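Local coordinates for protein gamma-glutamyltranspeptidase (Ggt) (Helicobacter pylori 26695, PDB 5BPK) that probably cleaves the gamma-glutamyl bond of glutathione and related compounds, as other gamma-glutamyltranspeptidases do, passing the glutamyl group to water or to an acceptor amino acid or peptide, at residues A40-S43 against A47-I50; A65-F70 against S156-P161; K148-K153 against V261-P266; L165-Y170 against D215-L220; V295-D300 against I344-A349. All blocks are in the same frame, centred on the assembly; numbering follows the deposited sequence.

Contacts 1, 2 and 4 cluster in the helical part of the fold, contact 3 lies where it meets the four-stranded antiparallel sheet, and contact 5 is far off, its centre about 49 Å from that of contact 4. Contact 2 is the link in the group: its centre is about 11 Å from that of contact 1, 13 Å from contact 4 and 16 Å from contact 3, and it touches all three. Helix 155-168 serves both contact 2 and contact 4. Along the chain contact 1 closes first, contacts 2 and 3 interleave, contact 4 is nested inside the loop of contact 3, and contact 5 follows. Contacts 2 and 4 join helices distant in the chain, whereas contact 1 ties a strand end to the next helix.

Contact 1. Residues A40-S43 against A47-I50; sequences ALSS and ASEI
The flat peptide unit joining Leu41 to Ser42 has Ser48 OG near its nitrogen end, 3.0 Å from Ser42 N, while Ala40 O, on the peptide unit before, comes to 3.7 Å from Ser48 CB. The two hydroxyls meet in a hydrogen bond, Ser42 OG to Ser48 OG, of 2.9 Å, in which either could be the donor. Ser42 OG is tucked between its own backbone N and carbonyl carbon (chi1 83°), and Ala47 CB packs against it at 3.5 Å. Ser48 OG lies anti to its carbonyl carbon (chi1 -58°), a turn that brings it back to the Ser42 hydroxyl. His44, between the segments, engages both: its N bonds to Ser42 OG, an ST turn, and its O receives a weak bond from Ser48 OG. The hydroxyls therefore pin the first turn of helix 45-56 to the loop that follows strand 38-41. Helix 61-75 backs the pair, with Ile68 on Ala40 and Leu72 on Ala47, and strand 38-41 continues as an antiparallel sheet with a strand of the neighbouring Ggt chain, whose Asp163 and Asn165 bond to Ser43 OG.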
# COMPACT_ATOMS: atom_id res chain seq x y z
N ALA A 40 5.64 -3.82 -16.54
CA ALA A 40 5.06 -4.40 -15.32
C ALA A 40 6.16 -4.39 -14.27
O ALA A 40 7.13 -5.15 -14.37
CB ALA A 40 4.57 -5.81 -15.60
N LEU A 41 6.04 -3.52 -13.27
CA LEU A 41 7.10 -3.32 -12.29
C LEU A 41 6.65 -3.61 -10.87
O LEU A 41 5.63 -3.08 -10.41
CB LEU A 41 7.61 -1.88 -12.36
CG LEU A 41 8.24 -1.38 -13.66
CD1 LEU A 41 8.61 0.09 -13.50
CD2 LEU A 41 9.45 -2.22 -14.01
N SER A 42 7.43 -4.44 -10.19
CA SER A 42 7.20 -4.81 -8.80
C SER A 42 8.53 -4.76 -8.05
O SER A 42 9.59 -4.54 -8.64
CB SER A 42 6.62 -6.22 -8.72
OG SER A 42 7.63 -7.22 -8.78
N SER A 43 8.47 -5.00 -6.74
CA SER A 43 9.65 -5.01 -5.89
C SER A 43 10.44 -6.32 -5.92
O SER A 43 11.43 -6.44 -5.21
CB SER A 43 9.25 -4.69 -4.45
OG SER A 43 8.86 -3.33 -4.34
N ALA A 47 8.88 -11.60 -9.94
CA ALA A 47 7.49 -11.22 -10.18
C ALA A 47 7.37 -10.24 -11.34
O ALA A 47 6.45 -10.35 -12.15
CB ALA A 47 6.86 -10.67 -8.91
N SER A 48 8.29 -9.28 -11.42
CA SER A 48 8.29 -8.33 -12.52
C SER A 48 8.44 -9.04 -13.86
O SER A 48 7.73 -8.74 -14.82
CB SER A 48 9.39 -7.29 -12.35
OG SER A 48 9.24 -6.60 -11.12
N GLU A 49 9.36 -10.01 -13.90
CA GLU A 49 9.62 -10.80 -15.09
C GLU A 49 8.37 -11.56 -15.52
O GLU A 49 8.08 -11.65 -16.72
CB GLU A 49 10.79 -11.77 -14.83
CG GLU A 49 11.17 -12.65 -16.00
CD GLU A 49 12.41 -13.49 -15.73
OE1 GLU A 49 12.49 -14.15 -14.65
OE2 GLU A 49 13.30 -13.49 -16.60
N ILE A 50 7.64 -12.11 -14.55
CA ILE A 50 6.40 -12.83 -14.82
C ILE A 50 5.36 -11.87 -15.43
O ILE A 50 4.74 -12.18 -16.45
CB ILE A 50 5.87 -13.54 -13.54
CG1 ILE A 50 6.69 -14.80 -13.25
CG2 ILE A 50 4.40 -13.89 -13.68
CD1 ILE A 50 6.50 -15.33 -11.84

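Contact 2. Residues A65-F70 against S156-P161; sequences AVAIGF and SQLIDP
Ile159 meets Phe70 with its long branch. Beyond CB, CG1 comes to 3.9 Å from Phe70 CG, at the root of the ring, and the terminal CD1 settles over the middle of one face, 3.7 Å from the ring centroid and only 6° off its normal. This CH-pi contact depends on the torsion of Ile159, whose CG1 is roughly anti to the backbone N (chi1 -158°), which sends CG1 and CD1 across to the Phe70 ring. Leu158, one residue earlier, splits its two methyls between neighbours: CD1 reaches Val66 CG1 at 4.1 Å, the two side chains crossing at about a right angle, and CD2 reaches Ala67 CB at 4.2 Å. The backbones themselves also come close, and Ala67 CA directs its hydrogen at Leu158 O across 3.5 Å. On the other flank of the crossing from the Phe70 ring, a water donates to both Ala67 O, at 2.9 Å, and Leu158 O, at 2.8 Å, bridging the two carbonyl oxygens and tying the helix backbones together. With the small Ala67 at the crossing, the local helix axes approach to 8.1 Å and run in the same general direction, at -32°. The packing is part of a helical bundle: Met143, Met146 and Leu147 of helix 139-150 flank Val66, Phe70 and Leu158, Ile50 and Val54 of helix 45-56 press on Ala67, and Leu220 and Ile223 of helix 214-226 lie on Phe70 and Ile159.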
# COMPACT_ATOMS: atom_id res chain seq x y z
N ALA A 65 -1.13 -7.74 -13.94
CA ALA A 65 -1.30 -7.41 -12.53
C ALA A 65 -1.73 -8.62 -11.70
O ALA A 65 -1.28 -8.81 -10.57
CB ALA A 65 -2.29 -6.26 -12.37
N VAL A 66 -2.60 -9.45 -12.27
CA VAL A 66 -3.04 -10.67 -11.60
C VAL A 66 -1.88 -11.67 -11.45
O VAL A 66 -1.66 -12.23 -10.37
CB VAL A 66 -4.27 -11.29 -12.32
CG1 VAL A 66 -4.55 -12.72 -11.79
CG2 VAL A 66 -5.49 -10.35 -12.13
N ALA A 67 -1.11 -11.86 -12.51
CA ALA A 67 0.07 -12.75 -12.46
C ALA A 67 1.06 -12.28 -11.37
O ALA A 67 1.56 -13.08 -10.59
CB ALA A 67 0.74 -12.84 -13.82
N ILE A 68 1.30 -10.97 -11.31
CA ILE A 68 2.18 -10.39 -10.30
C ILE A 68 1.68 -10.57 -8.88
O ILE A 68 2.46 -10.93 -8.00
CB ILE A 68 2.49 -8.91 -10.59
CG1 ILE A 68 3.36 -8.80 -11.85
CG2 ILE A 68 3.17 -8.24 -9.40
CD1 ILE A 68 3.57 -7.38 -12.33
N GLY A 69 0.38 -10.34 -8.66
CA GLY A 69 -0.23 -10.51 -7.35
C GLY A 69 0.02 -11.91 -6.80
O GLY A 69 0.39 -12.08 -5.64
N PHE A 70 -0.17 -12.93 -7.62
CA PHE A 70 0.10 -14.29 -7.15
C PHE A 70 1.60 -14.62 -7.03
O PHE A 70 2.00 -15.32 -6.10
CB PHE A 70 -0.60 -15.34 -8.02
CG PHE A 70 -2.10 -15.37 -7.84
CD1 PHE A 70 -2.64 -15.77 -6.63
CD2 PHE A 70 -2.95 -15.00 -8.86
CE1 PHE A 70 -4.01 -15.80 -6.43
CE2 PHE A 70 -4.33 -15.04 -8.68
CZ PHE A 70 -4.86 -15.44 -7.45
N SER A 156 -5.54 -19.96 -14.94
CA SER A 156 -4.50 -21.01 -14.94
C SER A 156 -3.16 -20.54 -15.51
O SER A 156 -2.09 -20.82 -14.94
CB SER A 156 -4.98 -22.26 -15.69
OG SER A 156 -5.31 -21.98 -17.04
N GLN A 157 -3.21 -19.81 -16.62
CA GLN A 157 -2.00 -19.29 -17.25
C GLN A 157 -1.29 -18.30 -16.34
O GLN A 157 -0.06 -18.25 -16.30
CB GLN A 157 -2.33 -18.53 -18.55
CG GLN A 157 -3.00 -19.31 -19.65
CD GLN A 157 -3.32 -18.41 -20.83
OE1 GLN A 157 -2.44 -18.10 -21.64
NE2 GLN A 157 -4.56 -17.94 -20.92
N LEU A 158 -2.08 -17.49 -15.63
CA LEU A 158 -1.54 -16.39 -14.84
C LEU A 158 -1.01 -16.84 -13.49
O LEU A 158 -0.09 -16.21 -12.94
CB LEU A 158 -2.59 -15.29 -14.69
CG LEU A 158 -3.08 -14.67 -16.00
CD1 LEU A 158 -4.22 -13.69 -15.71
CD2 LEU A 158 -1.97 -14.00 -16.81
N ILE A 159 -1.57 -17.92 -12.95
CA ILE A 159 -1.17 -18.42 -11.63
C ILE A 159 -0.10 -19.52 -11.70
O ILE A 159 0.61 -19.78 -10.73
CB ILE A 159 -2.41 -18.91 -10.82
CG1 ILE A 159 -2.13 -18.93 -9.31
CG2 ILE A 159 -2.90 -20.30 -11.33
CD1 ILE A 159 -3.39 -19.01 -8.48
N ASP A 160 0.04 -20.16 -12.86
CA ASP A 160 1.03 -21.23 -13.00
C ASP A 160 2.46 -20.80 -12.61
O ASP A 160 3.15 -21.58 -11.95
CB ASP A 160 1.03 -21.82 -14.42
CG ASP A 160 0.04 -22.96 -14.60
OD1 ASP A 160 -0.54 -23.45 -13.60
OD2 ASP A 160 -0.16 -23.38 -15.75
N PRO A 161 2.90 -19.58 -13.00
CA PRO A 161 4.27 -19.22 -12.61
C PRO A 161 4.48 -19.19 -11.10
O PRO A 161 5.52 -19.63 -10.60
CB PRO A 161 4.46 -17.83 -13.22
CG PRO A 161 3.58 -17.86 -14.43
CD PRO A 161 2.36 -18.64 -14.00
O HOH W 1 2.06 -15.88 -11.24

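Contact 3. Residues K148-K153 against V261-P266; sequences KKYGTK and VKWRKP. With EDO (1,2-ethanediol), chain M.
Trp263 packs under Lys149 and against the edge of Tyr150, consecutive residues in the last part of helix 139-150, in a contact at the surface. Lys149 runs as an extended chain along one face of the indole. Its CG stands anti to the backbone N (chi1 -161°), which lays CD and then NZ over the indole face: CD lies 3.6 Å from Trp263 CE2, and the ammonium NZ ends above the five-membered ring, 3.7 Å from its centroid and 12° off the normal. The lysine thus offers a CH-pi contact with its chain and a cation-pi contact with its charge. Tyr150 comes at the far, benzo end of the indole. Its CE2 is 3.6 Å from Trp263 CH2, and the two rings form an offset edge-to-face pair, the edge of Tyr150 toward the face of the Trp263 six-membered ring, planes at 88° and centroids 5.4 Å apart. The tyrosine ring is itself lined on one face by Lys149 CG, so the lysine chain touches both aromatics. At the edge of the indole, Trp263 NE1 donates to O1 of a 1,2-ethanediol molecule, at 3.1 Å; this diol, probably from the crystallisation liquor, is also bonded to Ala145 O. Leu100 and Met146 pack on Trp263, and Val98 on Tyr150. Strand 262-271 and its neighbour 97-102 thereby meet helix 139-150, a helix-on-sheet packing consistent with the layered helix and sheet architecture of Ntn hydrolases.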
# COMPACT_ATOMS: atom_id res chain seq x y z
N LYS A 148 -11.82 -11.30 -13.95
CA LYS A 148 -13.14 -11.55 -14.53
C LYS A 148 -13.71 -10.34 -15.26
O LYS A 148 -14.26 -10.49 -16.34
CB LYS A 148 -14.12 -12.05 -13.47
CG LYS A 148 -13.95 -13.53 -13.16
CD LYS A 148 -15.11 -14.06 -12.30
CE LYS A 148 -15.01 -15.58 -12.12
NZ LYS A 148 -16.24 -16.17 -11.53
N LYS A 149 -13.59 -9.15 -14.68
CA LYS A 149 -14.23 -7.96 -15.25
C LYS A 149 -13.45 -7.36 -16.43
O LYS A 149 -14.07 -6.87 -17.38
CB LYS A 149 -14.43 -6.90 -14.17
CG LYS A 149 -15.45 -5.83 -14.51
CD LYS A 149 -15.89 -5.08 -13.25
CE LYS A 149 -17.07 -4.16 -13.53
NZ LYS A 149 -17.61 -3.56 -12.26
N TYR A 150 -12.12 -7.41 -16.36
CA TYR A 150 -11.27 -6.65 -17.28
C TYR A 150 -10.11 -7.41 -17.92
O TYR A 150 -9.43 -6.84 -18.77
CB TYR A 150 -10.70 -5.41 -16.58
CG TYR A 150 -11.73 -4.44 -16.06
CD1 TYR A 150 -12.62 -3.80 -16.93
CD2 TYR A 150 -11.82 -4.15 -14.70
CE1 TYR A 150 -13.57 -2.91 -16.46
CE2 TYR A 150 -12.78 -3.24 -14.22
CZ TYR A 150 -13.65 -2.63 -15.11
OH TYR A 150 -14.60 -1.74 -14.65
N GLY A 151 -9.86 -8.66 -17.53
CA GLY A 151 -8.74 -9.44 -18.05
C GLY A 151 -9.10 -10.14 -19.35
O GLY A 151 -10.26 -10.12 -19.78
N THR A 152 -8.10 -10.74 -19.98
CA THR A 152 -8.29 -11.51 -21.21
C THR A 152 -7.70 -12.91 -21.15
O THR A 152 -8.04 -13.75 -21.99
CB THR A 152 -7.70 -10.77 -22.44
OG1 THR A 152 -6.27 -10.75 -22.36
CG2 THR A 152 -8.25 -9.36 -22.53
N LYS A 153 -6.81 -13.18 -20.20
CA LYS A 153 -6.17 -14.49 -20.07
C LYS A 153 -6.82 -15.33 -18.99
O LYS A 153 -7.55 -14.82 -18.15
CB LYS A 153 -4.68 -14.34 -19.80
CG LYS A 153 -3.94 -13.59 -20.90
CD LYS A 153 -2.81 -14.41 -21.49
CE LYS A 153 -2.22 -13.75 -22.74
NZ LYS A 153 -1.41 -14.70 -23.55
N VAL A 261 -15.47 -8.24 -2.51
CA VAL A 261 -14.79 -7.03 -3.03
C VAL A 261 -15.84 -5.98 -3.31
O VAL A 261 -17.03 -6.29 -3.40
CB VAL A 261 -13.96 -7.28 -4.33
CG1 VAL A 261 -12.90 -8.36 -4.11
CG2 VAL A 261 -14.86 -7.60 -5.53
N LYS A 262 -15.40 -4.73 -3.43
CA LYS A 262 -16.27 -3.65 -3.86
C LYS A 262 -15.60 -2.84 -4.95
O LYS A 262 -14.47 -2.37 -4.79
CB LYS A 262 -16.66 -2.76 -2.70
CG LYS A 262 -17.58 -3.50 -1.72
CD LYS A 262 -18.24 -2.59 -0.72
CE LYS A 262 -19.12 -1.54 -1.37
NZ LYS A 262 -20.09 -0.97 -0.39
N TRP A 263 -16.29 -2.69 -6.07
CA TRP A 263 -15.88 -1.73 -7.09
C TRP A 263 -16.39 -0.36 -6.69
O TRP A 263 -17.60 -0.15 -6.58
CB TRP A 263 -16.43 -2.11 -8.46
CG TRP A 263 -15.88 -3.37 -8.98
CD1 TRP A 263 -16.47 -4.60 -8.96
CD2 TRP A 263 -14.61 -3.55 -9.62
NE1 TRP A 263 -15.65 -5.54 -9.53
CE2 TRP A 263 -14.50 -4.92 -9.96
CE3 TRP A 263 -13.57 -2.69 -9.95
CZ2 TRP A 263 -13.38 -5.44 -10.62
CZ3 TRP A 263 -12.46 -3.20 -10.60
CH2 TRP A 263 -12.38 -4.57 -10.92
N ARG A 264 -15.46 0.55 -6.45
CA ARG A 264 -15.79 1.87 -5.95
C ARG A 264 -15.33 2.93 -6.94
O ARG A 264 -14.43 2.70 -7.75
CB ARG A 264 -15.11 2.11 -4.61
CG ARG A 264 -15.42 1.05 -3.54
CD ARG A 264 -14.98 1.54 -2.20
NE ARG A 264 -15.14 0.61 -1.08
CZ ARG A 264 -16.15 0.63 -0.21
NH1 ARG A 264 -17.15 1.48 -0.35
NH2 ARG A 264 -16.15 -0.22 0.82
N LYS A 265 -15.94 4.10 -6.84
CA LYS A 265 -15.43 5.26 -7.54
C LYS A 265 -14.12 5.68 -6.90
O LYS A 265 -14.01 5.72 -5.67
CB LYS A 265 -16.42 6.40 -7.47
CG LYS A 265 -17.70 6.16 -8.26
CD LYS A 265 -18.55 7.41 -8.26
CE LYS A 265 -19.89 7.20 -8.93
NZ LYS A 265 -20.70 8.45 -8.90
N PRO A 266 -13.09 5.93 -7.72
CA PRO A 266 -11.88 6.50 -7.16
C PRO A 266 -12.12 7.92 -6.68
O PRO A 266 -13.10 8.55 -7.09
CB PRO A 266 -10.90 6.50 -8.33
CG PRO A 266 -11.72 6.48 -9.54
CD PRO A 266 -13.06 5.89 -9.19
C1 EDO M . -16.36 -9.27 -9.45
O1 EDO M . -16.91 -8.22 -8.65
C2 EDO M . -15.77 -8.68 -10.73
O2 EDO M . -15.52 -9.72 -11.70

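Contact 4. Residues L165-Y170 against D215-L220; sequences LAENGY and DLAKTL
Ala166 and Glu167 meet Ala217 in the last turn of helix 155-168, which is closed by a backbone bond of 2.9 Å from Gly169 N to Leu165 O. At the centre of the contact two alanine methyls meet, with the Glu167 chain alongside. Ala217 CB is pressed by Glu167 CG at 3.4 Å and by Ala166 CB at 3.7 Å, and Ala166 CB also meets Leu220 CD1, at 4.4 Å, one turn further along the second helix. Glu167 sets its CG anti to the carbonyl carbon (chi1 -69°), which lays CG alongside the Ala217 methyl and, with the chain extended beyond, sends the carboxylate toward a weak bond between OE2 and Asn221 ND2. The same ND2 bonds weakly to Ala217 O within helix 214-226. With methyl set against methyl, the two backbones close to 5.2 Å between Ala166 CA and Ala217 CA. Here helix 155-168 ends: Gly169 leaves helical geometry with positive phi (89°), and Tyr170 then pairs with Phe211 in the short antiparallel sheet of strands 170-171 and 210-211. Inside, Val74 of helix 61-75 packs against Leu216 and Leu220, and its carbonyl oxygen takes the hydroxyl of Tyr170. On the second helix, Thr219 OG1 is hydrogen-bonded to Ala33 O of the neighbouring Ggt chain, whose Gly34 packs on Leu216.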
# COMPACT_ATOMS: atom_id res chain seq x y z
N LEU A 165 7.03 -21.62 -8.75
CA LEU A 165 7.97 -21.10 -7.76
C LEU A 165 7.71 -21.66 -6.36
O LEU A 165 8.65 -21.85 -5.59
CB LEU A 165 7.93 -19.56 -7.74
CG LEU A 165 8.63 -18.94 -8.96
CD1 LEU A 165 8.14 -17.53 -9.24
CD2 LEU A 165 10.15 -18.96 -8.79
N ALA A 166 6.44 -21.89 -6.02
CA ALA A 166 6.12 -22.49 -4.72
C ALA A 166 6.58 -23.95 -4.65
O ALA A 166 7.17 -24.37 -3.66
CB ALA A 166 4.62 -22.38 -4.42
N GLU A 167 6.34 -24.69 -5.72
CA GLU A 167 6.68 -26.11 -5.76
C GLU A 167 8.18 -26.37 -5.85
O GLU A 167 8.70 -27.27 -5.19
CB GLU A 167 5.99 -26.79 -6.94
CG GLU A 167 4.48 -26.91 -6.82
CD GLU A 167 3.85 -27.58 -8.03
OE1 GLU A 167 4.50 -27.66 -9.09
OE2 GLU A 167 2.68 -28.02 -7.92
N ASN A 168 8.87 -25.61 -6.70
CA ASN A 168 10.28 -25.89 -7.00
C ASN A 168 11.23 -25.04 -6.17
O ASN A 168 12.40 -25.38 -6.00
CB ASN A 168 10.56 -25.64 -8.50
CG ASN A 168 9.66 -26.48 -9.42
OD1 ASN A 168 9.19 -27.55 -9.05
ND2 ASN A 168 9.43 -25.97 -10.62
N GLY A 169 10.71 -23.92 -5.66
CA GLY A 169 11.48 -23.04 -4.82
C GLY A 169 12.27 -21.96 -5.53
O GLY A 169 12.35 -21.90 -6.76
N TYR A 170 12.83 -21.08 -4.70
CA TYR A 170 13.71 -20.01 -5.15
C TYR A 170 14.72 -19.73 -4.04
O TYR A 170 14.49 -20.06 -2.87
CB TYR A 170 12.92 -18.74 -5.50
CG TYR A 170 12.15 -18.15 -4.34
CD1 TYR A 170 10.86 -18.58 -4.05
CD2 TYR A 170 12.72 -17.18 -3.53
CE1 TYR A 170 10.14 -18.04 -2.97
CE2 TYR A 170 12.02 -16.64 -2.45
CZ TYR A 170 10.73 -17.07 -2.18
OH TYR A 170 10.03 -16.54 -1.11
N ASP A 215 2.86 -26.54 0.77
CA ASP A 215 1.47 -26.29 1.18
C ASP A 215 0.89 -25.06 0.46
O ASP A 215 -0.28 -25.06 0.07
CB ASP A 215 1.33 -26.10 2.69
CG ASP A 215 1.39 -27.41 3.46
OD1 ASP A 215 1.63 -28.48 2.85
OD2 ASP A 215 1.17 -27.36 4.69
N LEU A 216 1.71 -24.03 0.27
CA LEU A 216 1.28 -22.86 -0.51
C LEU A 216 0.94 -23.28 -1.95
O LEU A 216 -0.06 -22.82 -2.51
CB LEU A 216 2.33 -21.75 -0.51
CG LEU A 216 1.96 -20.43 -1.20
CD1 LEU A 216 0.66 -19.84 -0.64
CD2 LEU A 216 3.09 -19.41 -1.13
N ALA A 217 1.75 -24.16 -2.52
CA ALA A 217 1.48 -24.64 -3.88
C ALA A 217 0.13 -25.38 -3.94
O ALA A 217 -0.63 -25.20 -4.90
CB ALA A 217 2.62 -25.53 -4.39
N LYS A 218 -0.16 -26.18 -2.92
CA LYS A 218 -1.46 -26.85 -2.81
C LYS A 218 -2.61 -25.83 -2.81
O LYS A 218 -3.60 -25.99 -3.51
CB LYS A 218 -1.55 -27.70 -1.54
CG LYS A 218 -1.23 -29.17 -1.70
CD LYS A 218 -1.58 -29.97 -0.45
CE LYS A 218 -3.08 -30.21 -0.27
NZ LYS A 218 -3.40 -30.84 1.06
N THR A 219 -2.47 -24.78 -2.02
CA THR A 219 -3.51 -23.75 -1.94
C THR A 219 -3.70 -23.03 -3.28
O THR A 219 -4.83 -22.82 -3.74
CB THR A 219 -3.21 -22.75 -0.83
OG1 THR A 219 -3.08 -23.45 0.41
CG2 THR A 219 -4.33 -21.72 -0.73
N LEU A 220 -2.58 -22.65 -3.90
CA LEU A 220 -2.60 -22.01 -5.21
C LEU A 220 -3.23 -22.91 -6.26
O LEU A 220 -3.96 -22.45 -7.14
CB LEU A 220 -1.19 -21.59 -5.63
CG LEU A 220 -0.56 -20.47 -4.79
CD1 LEU A 220 0.87 -20.22 -5.25
CD2 LEU A 220 -1.38 -19.19 -4.85

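Contact 5. Residues V295-D300 against I344-A349; sequences VMENAD and INKAYA
Glu297 OE1 and Lys346 NZ form a salt bridge of 2.8 Å, met on the syn side of the carboxylate but 33° out of its plane. Lys346 is extended as far as CE and bends only at its last torsion (chi4 -74°), which turns NZ to the glutamate. The ammonium also bonds to Ser270 O and Asn294 OD1, giving it three protein oxygens, with a weak bond to a water besides. That water donates to Glu297 OE2 at 2.7 Å, and OE2 further accepts from Arg272 N. Asn298 ND2 gives one hydrogen bond to Val295 O, at 3.2 Å, and another, at 2.9 Å, to a second water that donates to Lys346 O at 2.8 Å. Val295 O accepts twice, since Asn298 N also reaches it; these bonds shape the type I turn from Met296 to Ala299. The salt bridge and the waters tie this turn, after helix 285-296, to the start of helix 346-354, capped by Asn345. OD1 of the cap takes Tyr348 N in its carbonyl plane, on a lone pair, at 3.1 Å, and Ala347 N more weakly. The apolar part centres on Ala349, whose CB lies 4.0 Å from Val295 CG2.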
# COMPACT_ATOMS: atom_id res chain seq x y z
N VAL A 295 -3.35 22.08 -1.68
CA VAL A 295 -2.73 23.17 -0.91
C VAL A 295 -1.50 23.69 -1.67
O VAL A 295 -1.35 24.89 -1.89
CB VAL A 295 -2.32 22.73 0.53
CG1 VAL A 295 -1.62 23.88 1.27
CG2 VAL A 295 -3.53 22.27 1.33
N MET A 296 -0.65 22.76 -2.09
CA MET A 296 0.60 23.06 -2.79
C MET A 296 0.37 23.82 -4.11
O MET A 296 1.20 24.65 -4.52
CB MET A 296 1.35 21.76 -3.09
CG MET A 296 1.91 21.09 -1.83
SD MET A 296 2.46 19.39 -2.07
CE MET A 296 3.57 19.56 -3.48
N GLU A 297 -0.76 23.54 -4.76
CA GLU A 297 -1.09 24.15 -6.06
C GLU A 297 -1.15 25.68 -5.99
O GLU A 297 -0.98 26.36 -7.02
CB GLU A 297 -2.42 23.60 -6.59
CG GLU A 297 -2.61 23.78 -8.08
CD GLU A 297 -3.95 23.22 -8.60
OE1 GLU A 297 -4.98 23.30 -7.89
OE2 GLU A 297 -3.97 22.73 -9.74
N ASN A 298 -1.41 26.21 -4.80
CA ASN A 298 -1.46 27.65 -4.60
C ASN A 298 -0.11 28.37 -4.69
O ASN A 298 -0.06 29.60 -4.74
CB ASN A 298 -2.13 27.98 -3.27
CG ASN A 298 -3.61 27.67 -3.29
OD1 ASN A 298 -4.41 28.45 -3.83
ND2 ASN A 298 -4.00 26.52 -2.72
N ALA A 299 0.97 27.60 -4.71
CA ALA A 299 2.31 28.15 -4.84
C ALA A 299 2.93 27.72 -6.17
O ALA A 299 2.65 26.63 -6.67
CB ALA A 299 3.18 27.68 -3.67
N ASP A 300 3.76 28.58 -6.76
CA ASP A 300 4.58 28.19 -7.90
C ASP A 300 5.83 27.48 -7.38
O ASP A 300 6.88 28.08 -7.20
CB ASP A 300 4.96 29.40 -8.75
CG ASP A 300 5.79 29.03 -9.98
OD1 ASP A 300 5.96 27.82 -10.26
OD2 ASP A 300 6.26 29.95 -10.68
N ILE A 344 -11.28 17.37 -0.24
CA ILE A 344 -10.61 17.60 -1.52
C ILE A 344 -11.08 18.88 -2.22
O ILE A 344 -10.69 19.14 -3.36
CB ILE A 344 -10.71 16.37 -2.49
CG1 ILE A 344 -12.15 16.12 -3.00
CG2 ILE A 344 -10.16 15.13 -1.81
CD1 ILE A 344 -12.26 14.98 -4.01
N ASN A 345 -11.91 19.66 -1.54
CA ASN A 345 -12.39 20.94 -2.08
C ASN A 345 -11.24 21.93 -2.17
O ASN A 345 -10.55 22.16 -1.19
CB ASN A 345 -13.50 21.49 -1.18
CG ASN A 345 -14.09 22.78 -1.70
OD1 ASN A 345 -13.58 23.86 -1.40
ND2 ASN A 345 -15.20 22.68 -2.41
N LYS A 346 -11.03 22.52 -3.35
CA LYS A 346 -9.94 23.47 -3.52
C LYS A 346 -10.09 24.74 -2.67
O LYS A 346 -9.08 25.33 -2.31
CB LYS A 346 -9.72 23.80 -4.99
CG LYS A 346 -9.12 22.62 -5.78
CD LYS A 346 -8.75 23.00 -7.19
CE LYS A 346 -8.27 21.80 -7.97
NZ LYS A 346 -6.91 21.32 -7.61
N ALA A 347 -11.32 25.14 -2.33
CA ALA A 347 -11.53 26.29 -1.43
C ALA A 347 -11.02 26.00 -0.01
O ALA A 347 -10.46 26.88 0.65
CB ALA A 347 -13.01 26.72 -1.41
N TYR A 348 -11.22 24.78 0.46
CA TYR A 348 -10.67 24.36 1.75
C TYR A 348 -9.14 24.39 1.72
O TYR A 348 -8.49 24.84 2.67
CB TYR A 348 -11.19 22.95 2.10
CG TYR A 348 -10.65 22.38 3.41
CD1 TYR A 348 -10.68 23.12 4.59
CD2 TYR A 348 -10.12 21.10 3.46
CE1 TYR A 348 -10.18 22.61 5.76
CE2 TYR A 348 -9.62 20.57 4.65
CZ TYR A 348 -9.66 21.32 5.79
OH TYR A 348 -9.16 20.82 6.97
N ALA A 349 -8.57 23.87 0.64
CA ALA A 349 -7.12 23.86 0.46
C ALA A 349 -6.57 25.29 0.45
O ALA A 349 -5.49 25.54 0.99
CB ALA A 349 -6.74 23.14 -0.83
O HOH W 2 -6.34 22.27 -10.85
O HOH W 3 -6.72 25.91 -3.64